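Local coordinates for glycoside hydrolase family 88 protein (Bacteroides vulgatus, PDB 4Q88) that probably acts as a glycoside hydrolase that, like its family 88 relatives, removes unsaturated uronyl sugars from oligosaccharides, at residues A[127-139]-A[163-175]. Sequence-based numbering, arbitrary orientation. Where two conformers were deposited one is given.
Sequences MEYQMSTSKLDYW and LYLEKLHQYLTVT. With EDO (1,2-ethanediol), chain E.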
HETATM    1  N   MSE A 127       7.886  14.173  10.634  1.00 19.64           N
HETATM    2  CA  MSE A 127       6.934  13.339  11.416  1.00 20.55           C
HETATM    3  C   MSE A 127       6.919  13.740  12.877  1.00 20.37           C
HETATM    4  O   MSE A 127       5.861  13.743  13.502  1.00 19.62           O
HETATM    5  CB  MSE A 127       7.253  11.876  11.322  1.00 20.08           C
HETATM    6  CG  MSE A 127       7.219  11.264   9.927  1.00 18.60           C
HETATM    7 SE   MSE A 127       5.669  11.735   8.850  0.70 22.74          SE
HETATM    8  CE  MSE A 127       4.225  10.952   9.882  1.00 21.35           C
ATOM      9  N   GLU A 128       8.086  14.135  13.399  1.00 20.70           N
ATOM     10  CA  GLU A 128       8.170  14.648  14.759  1.00 21.80           C
ATOM     11  C   GLU A 128       7.454  15.968  14.937  1.00 21.85           C
ATOM     12  O   GLU A 128       6.766  16.166  15.935  1.00 23.80           O
ATOM     13  CB  GLU A 128       9.594  14.575  15.306  1.00 22.69           C
ATOM     14  CG  GLU A 128      10.031  13.135  15.419  1.00 23.49           C
ATOM     15  CD  GLU A 128      11.535  12.886  15.482  1.00 27.31           C
ATOM     16  OE1 GLU A 128      12.291  13.798  15.852  1.00 28.77           O
ATOM     17  OE2 GLU A 128      11.984  11.757  15.156  1.00 27.17           O
ATOM     18  N   TYR A 129       7.506  16.846  13.952  1.00 22.38           N
ATOM     19  CA  TYR A 129       6.709  18.078  14.016  1.00 23.22           C
ATOM     20  C   TYR A 129       5.218  17.724  13.980  1.00 21.79           C
ATOM     21  O   TYR A 129       4.418  18.231  14.788  1.00 21.48           O
ATOM     22  CB  TYR A 129       7.037  19.072  12.877  1.00 22.62           C
ATOM     23  CG  TYR A 129       6.080  20.228  12.877  1.00 22.51           C
ATOM     24  CD1 TYR A 129       6.078  21.155  13.926  1.00 23.72           C
ATOM     25  CD2 TYR A 129       5.167  20.401  11.872  1.00 22.24           C
ATOM     26  CE1 TYR A 129       5.189  22.205  13.942  1.00 22.96           C
ATOM     27  CE2 TYR A 129       4.260  21.455  11.883  1.00 22.31           C
ATOM     28  CZ  TYR A 129       4.297  22.346  12.933  1.00 23.33           C
ATOM     29  OH  TYR A 129       3.440  23.399  13.001  1.00 23.81           O
ATOM     30  N   GLN A 130       4.837  16.912  12.997  1.00 21.01           N
ATOM     31  CA  GLN A 130       3.438  16.476  12.882  1.00 20.84           C
ATOM     32  C   GLN A 130       2.878  15.943  14.188  1.00 20.80           C
ATOM     33  O   GLN A 130       1.819  16.357  14.672  1.00 20.93           O
ATOM     34  CB  GLN A 130       3.299  15.415  11.737  1.00 20.03           C
ATOM     35  CG  GLN A 130       1.871  14.976  11.544  1.00 19.74           C
ATOM     36  CD  GLN A 130       1.710  14.187  10.263  1.00 20.90           C
ATOM     37  OE1 GLN A 130       2.335  14.503   9.272  1.00 20.95           O
ATOM     38  NE2 GLN A 130       0.939  13.114  10.317  1.00 20.15           N
HETATM   39  N   MSE A 131       3.650  15.100  14.841  1.00 20.60           N
HETATM   40  CA  MSE A 131       3.183  14.451  16.048  1.00 21.21           C
HETATM   41  C   MSE A 131       3.124  15.449  17.196  1.00 23.54           C
HETATM   42  O   MSE A 131       2.342  15.236  18.105  1.00 23.56           O
HETATM   43  CB  MSE A 131       4.102  13.289  16.417  1.00 21.10           C
HETATM   44  CG  MSE A 131       3.975  12.124  15.414  1.00 21.29           C
HETATM   45 SE   MSE A 131       4.999  10.596  16.119  0.70 25.10          SE
HETATM   46  CE  MSE A 131       6.819  11.294  15.938  1.00 23.77           C
ATOM     47  N   SER A 132       3.874  16.575  17.089  1.00 21.53           N
ATOM     48  CA  SER A 132       3.839  17.624  18.096  1.00 22.85           C
ATOM     49  C   SER A 132       2.581  18.475  18.001  1.00 24.16           C
ATOM     50  O   SER A 132       2.221  19.172  18.976  1.00 25.09           O
ATOM     51  CB  SER A 132       5.131  18.470  18.033  1.00 24.06           C
ATOM     52  OG  SER A 132       5.101  19.406  16.973  1.00 23.77           O
ATOM     53  N   THR A 133       1.893  18.447  16.855  1.00 21.67           N
ATOM     54  CA  THR A 133       0.701  19.286  16.661  1.00 23.67           C
ATOM     55  C   THR A 133      -0.462  18.615  17.362  1.00 24.74           C
ATOM     56  O   THR A 133      -0.390  17.422  17.675  1.00 23.32           O
ATOM     57  CB  THR A 133       0.349  19.512  15.173  1.00 24.13           C
ATOM     58  OG1 THR A 133      -0.017  18.263  14.557  1.00 23.48           O
ATOM     59  CG2 THR A 133       1.518  20.096  14.409  1.00 24.27           C
ATOM     60  N   SER A 134      -1.501  19.382  17.680  1.00 26.99           N
ATOM     61  CA  SER A 134      -2.653  18.822  18.371  1.00 27.31           C
ATOM     62  C   SER A 134      -3.644  18.167  17.382  1.00 26.75           C
ATOM     63  O   SER A 134      -4.478  17.361  17.775  1.00 27.25           O
ATOM     64  CB  SER A 134      -3.336  19.895  19.236  1.00 31.30           C
ATOM     65  OG  SER A 134      -3.955  20.861  18.412  1.00 34.39           O
ATOM     66  N   LYS A 135      -3.550  18.534  16.110  1.00 26.14           N
ATOM     67  CA  LYS A 135      -4.378  17.948  15.039  1.00 24.58           C
ATOM     68  C   LYS A 135      -4.226  16.424  14.948  1.00 21.67           C
ATOM     69  O   LYS A 135      -3.105  15.882  15.070  1.00 21.94           O
ATOM     70  CB  LYS A 135      -3.947  18.566  13.724  1.00 25.35           C
ATOM     71  CG  LYS A 135      -4.710  18.115  12.499  1.00 25.76           C
ATOM     72  CD  LYS A 135      -4.263  18.945  11.298  1.00 28.65           C
ATOM     73  CE  LYS A 135      -4.843  18.431   9.995  1.00 30.45           C
ATOM     74  NZ  LYS A 135      -6.282  18.802   9.845  1.00 31.16           N
ATOM     75  N   LEU A 136      -5.373  15.738  14.796  1.00 23.31           N
ATOM     76  CA  LEU A 136      -5.396  14.308  14.755  1.00 23.39           C
ATOM     77  C   LEU A 136      -5.890  13.700  13.442  1.00 22.10           C
ATOM     78  O   LEU A 136      -5.776  12.487  13.292  1.00 22.66           O
ATOM     79  CB  LEU A 136      -6.211  13.736  15.882  1.00 23.34           C
ATOM     80  CG  LEU A 136      -5.824  14.221  17.310  1.00 25.77           C
ATOM     81  CD1 LEU A 136      -6.816  13.720  18.337  1.00 30.06           C
ATOM     82  CD2 LEU A 136      -4.412  13.776  17.639  1.00 25.54           C
ATOM     83  N   ASP A 137      -6.547  14.503  12.587  1.00 23.42           N
ATOM     84  CA  ASP A 137      -7.216  13.981  11.422  1.00 23.33           C
ATOM     85  C   ASP A 137      -6.354  14.084  10.172  1.00 22.93           C
ATOM     86  O   ASP A 137      -6.820  14.416   9.088  1.00 24.46           O
ATOM     87  CB  ASP A 137      -8.582  14.670  11.245  1.00 25.33           C
ATOM     88  CG  ASP A 137      -8.459  16.166  10.991  1.00 27.96           C
ATOM     89  OD1 ASP A 137      -7.420  16.790  11.259  1.00 27.79           O
ATOM     90  OD2 ASP A 137      -9.441  16.735  10.474  1.00 33.71           O
ATOM     91  N   TYR A 138      -5.087  13.734  10.303  1.00 20.32           N
ATOM     92  CA  TYR A 138      -4.179  13.735   9.176  1.00 20.44           C
ATOM     93  C   TYR A 138      -4.469  12.660   8.120  1.00 21.32           C
ATOM     94  O   TYR A 138      -4.059  12.823   6.963  1.00 23.22           O
ATOM     95  CB  TYR A 138      -2.740  13.560   9.670  1.00 20.32           C
ATOM     96  CG  TYR A 138      -2.148  14.830  10.301  1.00 21.36           C
ATOM     97  CD1 TYR A 138      -1.698  15.880   9.481  1.00 22.36           C
ATOM     98  CD2 TYR A 138      -2.025  14.982  11.688  1.00 21.17           C
ATOM     99  CE1 TYR A 138      -1.167  17.029  10.028  1.00 22.74           C
ATOM    100  CE2 TYR A 138      -1.517  16.117  12.237  1.00 21.04           C
ATOM    101  CZ  TYR A 138      -1.076  17.149  11.419  1.00 22.38           C
ATOM    102  OH  TYR A 138      -0.544  18.279  11.967  1.00 22.60           O
ATOM    103  N   TRP A 139      -5.088  11.547   8.527  1.00 18.78           N
ATOM    104  CA  TRP A 139      -5.274  10.385   7.633  1.00 18.85           C
ATOM    105  C   TRP A 139      -6.778  10.364   7.323  1.00 19.88           C
ATOM    106  O   TRP A 139      -7.538   9.492   7.752  1.00 18.89           O
ATOM    107  CB  TRP A 139      -4.812   9.092   8.355  1.00 18.60           C
ATOM    108  CG  TRP A 139      -3.373   9.082   8.664  1.00 17.61           C
ATOM    109  CD1 TRP A 139      -2.416   9.954   8.198  1.00 18.11           C
ATOM    110  CD2 TRP A 139      -2.699   8.142   9.480  1.00 17.24           C
ATOM    111  NE1 TRP A 139      -1.187   9.611   8.697  1.00 17.96           N
ATOM    112  CE2 TRP A 139      -1.345   8.512   9.507  1.00 17.35           C
ATOM    113  CE3 TRP A 139      -3.123   7.025  10.231  1.00 17.08           C
ATOM    114  CZ2 TRP A 139      -0.387   7.788  10.201  1.00 18.04           C
ATOM    115  CZ3 TRP A 139      -2.158   6.332  10.970  1.00 17.24           C
ATOM    116  CH2 TRP A 139      -0.826   6.708  10.949  1.00 17.69           C
ATOM    117  N   LEU A 163       6.537   7.720  20.846  1.00 23.10           N
ATOM    118  CA  LEU A 163       5.448   8.546  20.373  1.00 22.17           C
ATOM    119  C   LEU A 163       4.999   8.092  18.969  1.00 21.59           C
ATOM    120  O   LEU A 163       3.828   8.239  18.626  1.00 20.60           O
ATOM    121  CB  LEU A 163       5.863  10.027  20.321  1.00 22.65           C
ATOM    122  CG  LEU A 163       4.754  11.053  20.087  1.00 23.42           C
ATOM    123  CD1 LEU A 163       3.666  10.920  21.134  1.00 25.32           C
ATOM    124  CD2 LEU A 163       5.285  12.492  20.045  1.00 24.08           C
ATOM    125  N   TYR A 164       5.925   7.582  18.145  1.00 20.81           N
ATOM    126  CA  TYR A 164       5.547   7.058  16.828  1.00 19.87           C
ATOM    127  C   TYR A 164       4.436   6.009  16.959  1.00 20.47           C
ATOM    128  O   TYR A 164       3.497   5.966  16.166  1.00 20.09           O
ATOM    129  CB  TYR A 164       6.752   6.449  16.095  1.00 18.91           C
ATOM    130  CG  TYR A 164       7.670   7.505  15.462  1.00 19.33           C
ATOM    131  CD1 TYR A 164       7.281   8.179  14.315  1.00 19.82           C
ATOM    132  CD2 TYR A 164       8.954   7.759  15.981  1.00 20.39           C
ATOM    133  CE1 TYR A 164       8.128   9.111  13.722  1.00 19.71           C
ATOM    134  CE2 TYR A 164       9.797   8.708  15.387  1.00 20.59           C
ATOM    135  CZ  TYR A 164       9.372   9.382  14.286  1.00 20.67           C
ATOM    136  OH  TYR A 164      10.190  10.330  13.688  1.00 20.14           O
ATOM    137  N   LEU A 165       4.553   5.155  17.948  1.00 19.53           N
ATOM    138  CA  LEU A 165       3.616   4.040  18.086  1.00 20.02           C
ATOM    139  C   LEU A 165       2.334   4.462  18.751  1.00 20.66           C
ATOM    140  O   LEU A 165       1.284   3.877  18.440  1.00 22.33           O
ATOM    141  CB  LEU A 165       4.269   2.838  18.782  1.00 21.22           C
ATOM    142  CG  LEU A 165       5.549   2.326  18.078  1.00 22.24           C
ATOM    143  CD1 LEU A 165       6.079   1.138  18.849  1.00 23.75           C
ATOM    144  CD2 LEU A 165       5.354   1.970  16.621  1.00 22.42           C
ATOM    145  N   GLU A 166       2.352   5.478  19.623  1.00 20.37           N
ATOM    146  CA  GLU A 166       1.123   6.040  20.186  0.60 20.14           C
ATOM    147  C   GLU A 166       0.367   6.851  19.109  1.00 19.47           C
ATOM    148  O   GLU A 166      -0.844   6.724  18.955  1.00 19.59           O
ATOM    149  CB  GLU A 166       1.429   6.900  21.430  0.60 21.78           C
ATOM    150  CG  GLU A 166       0.279   7.748  21.976  0.60 22.58           C
ATOM    151  CD  GLU A 166      -0.971   6.973  22.343  0.60 23.31           C
ATOM    152  OE1 GLU A 166      -0.822   5.861  22.918  0.60 25.07           O
ATOM    153  OE2 GLU A 166      -2.106   7.473  22.055  0.60 23.15           O
ATOM    154  N   LYS A 167       1.081   7.651  18.327  1.00 19.07           N
ATOM    155  CA  LYS A 167       0.414   8.426  17.290  1.00 18.91           C
ATOM    156  C   LYS A 167      -0.089   7.567  16.133  1.00 19.28           C
ATOM    157  O   LYS A 167      -1.102   7.943  15.465  1.00 19.13           O
ATOM    158  CB  LYS A 167       1.342   9.553  16.797  1.00 19.65           C
ATOM    159  CG  LYS A 167       1.481  10.706  17.806  1.00 19.23           C
ATOM    160  CD  LYS A 167       0.335  11.712  17.712  1.00 19.93           C
ATOM    161  CE  LYS A 167       0.292  12.691  18.878  1.00 20.65           C
ATOM    162  NZ  LYS A 167      -0.905  13.565  18.836  1.00 20.48           N
ATOM    163  N   LEU A 168       0.611   6.463  15.854  1.00 18.40           N
ATOM    164  CA  LEU A 168       0.080   5.452  14.876  1.00 19.88           C
ATOM    165  C   LEU A 168      -1.391   5.113  15.260  1.00 19.11           C
ATOM    166  O   LEU A 168      -2.300   5.230  14.431  1.00 18.70           O
ATOM    167  CB  LEU A 168       0.946   4.192  14.876  1.00 19.86           C
ATOM    168  CG  LEU A 168       0.402   2.933  14.175  1.00 19.38           C
ATOM    169  CD1 LEU A 168       0.156   3.219  12.728  1.00 18.16           C
ATOM    170  CD2 LEU A 168       1.402   1.799  14.334  1.00 20.41           C
ATOM    171  N   HIS A 169      -1.606   4.809  16.524  1.00 18.27           N
ATOM    172  CA  HIS A 169      -2.919   4.438  17.014  1.00 19.70           C
ATOM    173  C   HIS A 169      -3.890   5.621  17.028  1.00 19.76           C
ATOM    174  O   HIS A 169      -5.060   5.469  16.632  1.00 19.65           O
ATOM    175  CB  HIS A 169      -2.809   3.837  18.387  1.00 21.55           C
ATOM    176  CG  HIS A 169      -4.086   3.252  18.891  1.00 21.78           C
ATOM    177  ND1 HIS A 169      -4.887   3.922  19.793  1.00 22.39           N
ATOM    178  CD2 HIS A 169      -4.700   2.074  18.637  1.00 21.79           C
ATOM    179  CE1 HIS A 169      -5.964   3.194  20.038  1.00 22.98           C
ATOM    180  NE2 HIS A 169      -5.860   2.052  19.371  1.00 21.84           N
ATOM    181  N   GLN A 170      -3.411   6.789  17.457  1.00 20.95           N
ATOM    182  CA  GLN A 170      -4.274   7.920  17.599  0.60 22.07           C
ATOM    183  C   GLN A 170      -4.803   8.377  16.225  1.00 21.46           C
ATOM    184  O   GLN A 170      -6.000   8.590  16.072  1.00 21.65           O
ATOM    185  CB  GLN A 170      -3.559   9.015  18.332  0.60 23.57           C
ATOM    186  CG  GLN A 170      -4.445  10.185  18.619  0.60 25.16           C
ATOM    187  CD  GLN A 170      -3.788  11.180  19.542  0.60 25.25           C
ATOM    188  OE1 GLN A 170      -2.599  11.494  19.423  0.60 25.97           O
ATOM    189  NE2 GLN A 170      -4.581  11.710  20.442  0.60 25.53           N
ATOM    190  N   TYR A 171      -3.913   8.478  15.232  1.00 20.09           N
ATOM    191  CA  TYR A 171      -4.339   8.844  13.879  1.00 19.82           C
ATOM    192  C   TYR A 171      -5.262   7.793  13.254  1.00 19.14           C
ATOM    193  O   TYR A 171      -6.223   8.130  12.570  1.00 18.88           O
ATOM    194  CB  TYR A 171      -3.136   9.127  12.965  1.00 18.82           C
ATOM    195  CG  TYR A 171      -2.203  10.259  13.386  1.00 18.92           C
ATOM    196  CD1 TYR A 171      -2.635  11.313  14.199  1.00 19.97           C
ATOM    197  CD2 TYR A 171      -0.898  10.286  12.941  1.00 18.82           C
ATOM    198  CE1 TYR A 171      -1.780  12.374  14.550  1.00 19.88           C
ATOM    199  CE2 TYR A 171      -0.031  11.312  13.299  1.00 19.84           C
ATOM    200  CZ  TYR A 171      -0.476  12.362  14.110  1.00 19.32           C
ATOM    201  OH  TYR A 171       0.372  13.421  14.421  1.00 20.15           O
ATOM    202  N   LEU A 172      -4.960   6.518  13.449  1.00 18.60           N
ATOM    203  CA  LEU A 172      -5.785   5.441  12.868  1.00 18.53           C
ATOM    204  C   LEU A 172      -7.165   5.461  13.503  1.00 19.82           C
ATOM    205  O   LEU A 172      -8.173   5.313  12.801  1.00 18.96           O
ATOM    206  CB  LEU A 172      -5.136   4.095  13.059  1.00 19.53           C
ATOM    207  CG  LEU A 172      -6.048   2.885  12.838  1.00 19.23           C
ATOM    208  CD1 LEU A 172      -6.424   2.829  11.378  1.00 18.40           C
ATOM    209  CD2 LEU A 172      -5.315   1.618  13.293  1.00 20.21           C
ATOM    210  N   THR A 173      -7.234   5.797  14.782  1.00 18.15           N
ATOM    211  CA  THR A 173      -8.537   5.887  15.467  1.00 20.30           C
ATOM    212  C   THR A 173      -9.414   6.919  14.807  1.00 18.57           C
ATOM    213  O   THR A 173     -10.623   6.702  14.654  1.00 19.47           O
ATOM    214  CB  THR A 173      -8.360   6.192  16.979  1.00 22.64           C
ATOM    215  OG1 THR A 173      -7.684   5.093  17.558  1.00 24.26           O
ATOM    216  CG2 THR A 173      -9.662   6.309  17.658  1.00 24.64           C
ATOM    217  N   VAL A 174      -8.843   8.040  14.382  1.00 18.08           N
ATOM    218  CA  VAL A 174      -9.604   9.066  13.695  1.00 18.95           C
ATOM    219  C   VAL A 174     -10.042   8.603  12.290  1.00 19.18           C
ATOM    220  O   VAL A 174     -11.171   8.839  11.859  1.00 19.83           O
ATOM    221  CB  VAL A 174      -8.844  10.406  13.670  1.00 20.78           C
ATOM    222  CG1 VAL A 174      -9.602  11.447  12.859  1.00 21.38           C
ATOM    223  CG2 VAL A 174      -8.717  10.955  15.094  1.00 21.97           C
ATOM    224  N   THR A 175      -9.154   7.955  11.563  1.00 17.66           N
ATOM    225  CA  THR A 175      -9.502   7.363  10.268  1.00 17.20           C
ATOM    226  C   THR A 175     -10.711   6.450  10.426  1.00 17.73           C
ATOM    227  O   THR A 175     -11.703   6.564   9.659  1.00 18.42           O
ATOM    228  CB  THR A 175      -8.319   6.573   9.689  1.00 16.97           C
ATOM    229  OG1 THR A 175      -7.181   7.460   9.531  1.00 19.12           O
ATOM    230  CG2 THR A 175      -8.737   5.901   8.337  1.00 17.42           C
TER
HETATM  231  C1  EDO E 403      -1.166  23.068  16.305  1.00 42.93           C
HETATM  232  O1  EDO E 403      -0.821  22.471  17.552  1.00 39.47           O
HETATM  233  C2  EDO E 403      -2.574  22.658  15.929  1.00 45.43           C
HETATM  234  O2  EDO E 403      -2.660  21.427  15.143  1.00 35.25           O
HETATM  235  O   HOH W   1      -0.856  15.071  16.289  1.00 20.32           O
HETATM  236  O   HOH W   2       0.002  15.902  20.191  1.00 39.05           O
HETATM  237  O   HOH W   3      -6.061  10.640  11.213  1.00 20.54           O
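An aromatic cluster of Tyr138, Trp139 and Tyr171 joins the loop after helix 117-132 to helix 163-179. Tyr171 stands at its middle. Its CB lies over the six-membered ring of Trp139, 3.5 Å from the centroid, while its ring edge turns to that same face, the planes 73° apart. Tyr138 in turn directs its edge at the face of Tyr171 in an offset edge-to-face pair. At the edge of the indole, Thr175 OG1 donates to the backbone Trp139 O at 2.7 Å, in the carbonyl plane on a lone pair. Segments 127-132 and 163-175 cross at 58°; their helices belong to the all-helical (α/α)6 barrel characteristic of family 88, and the knob between them is Met131, a selenomethionine, set among Leu163, Tyr164, Lys167 and Tyr171. A bend at its last torsion (chi3 -69°) carries CE over the Tyr164 ring, 3.5 Å from the centroid, with SE oblique to it in a Met-aromatic contact. Tyr164 OH donates to the anti side of Glu128 OE2 at 2.7 Å, and Arg124 forms a salt bridge to that same oxygen. A leucine in place of Tyr164 would probably leave Glu128 without its hydroxyl donor and the Met131 methyl without its aromatic face. Nearer the solvent, Lys167 NZ donates to two waters. One donates to Thr133 O; the other, 2.8 Å from Tyr171 OH, lies within bonding distance of Thr133 O and Lys135 O. Leu136 CB packs on Val174 CG2 at 3.8 Å. A third water links Leu136 O and Trp139 N to Tyr171 O.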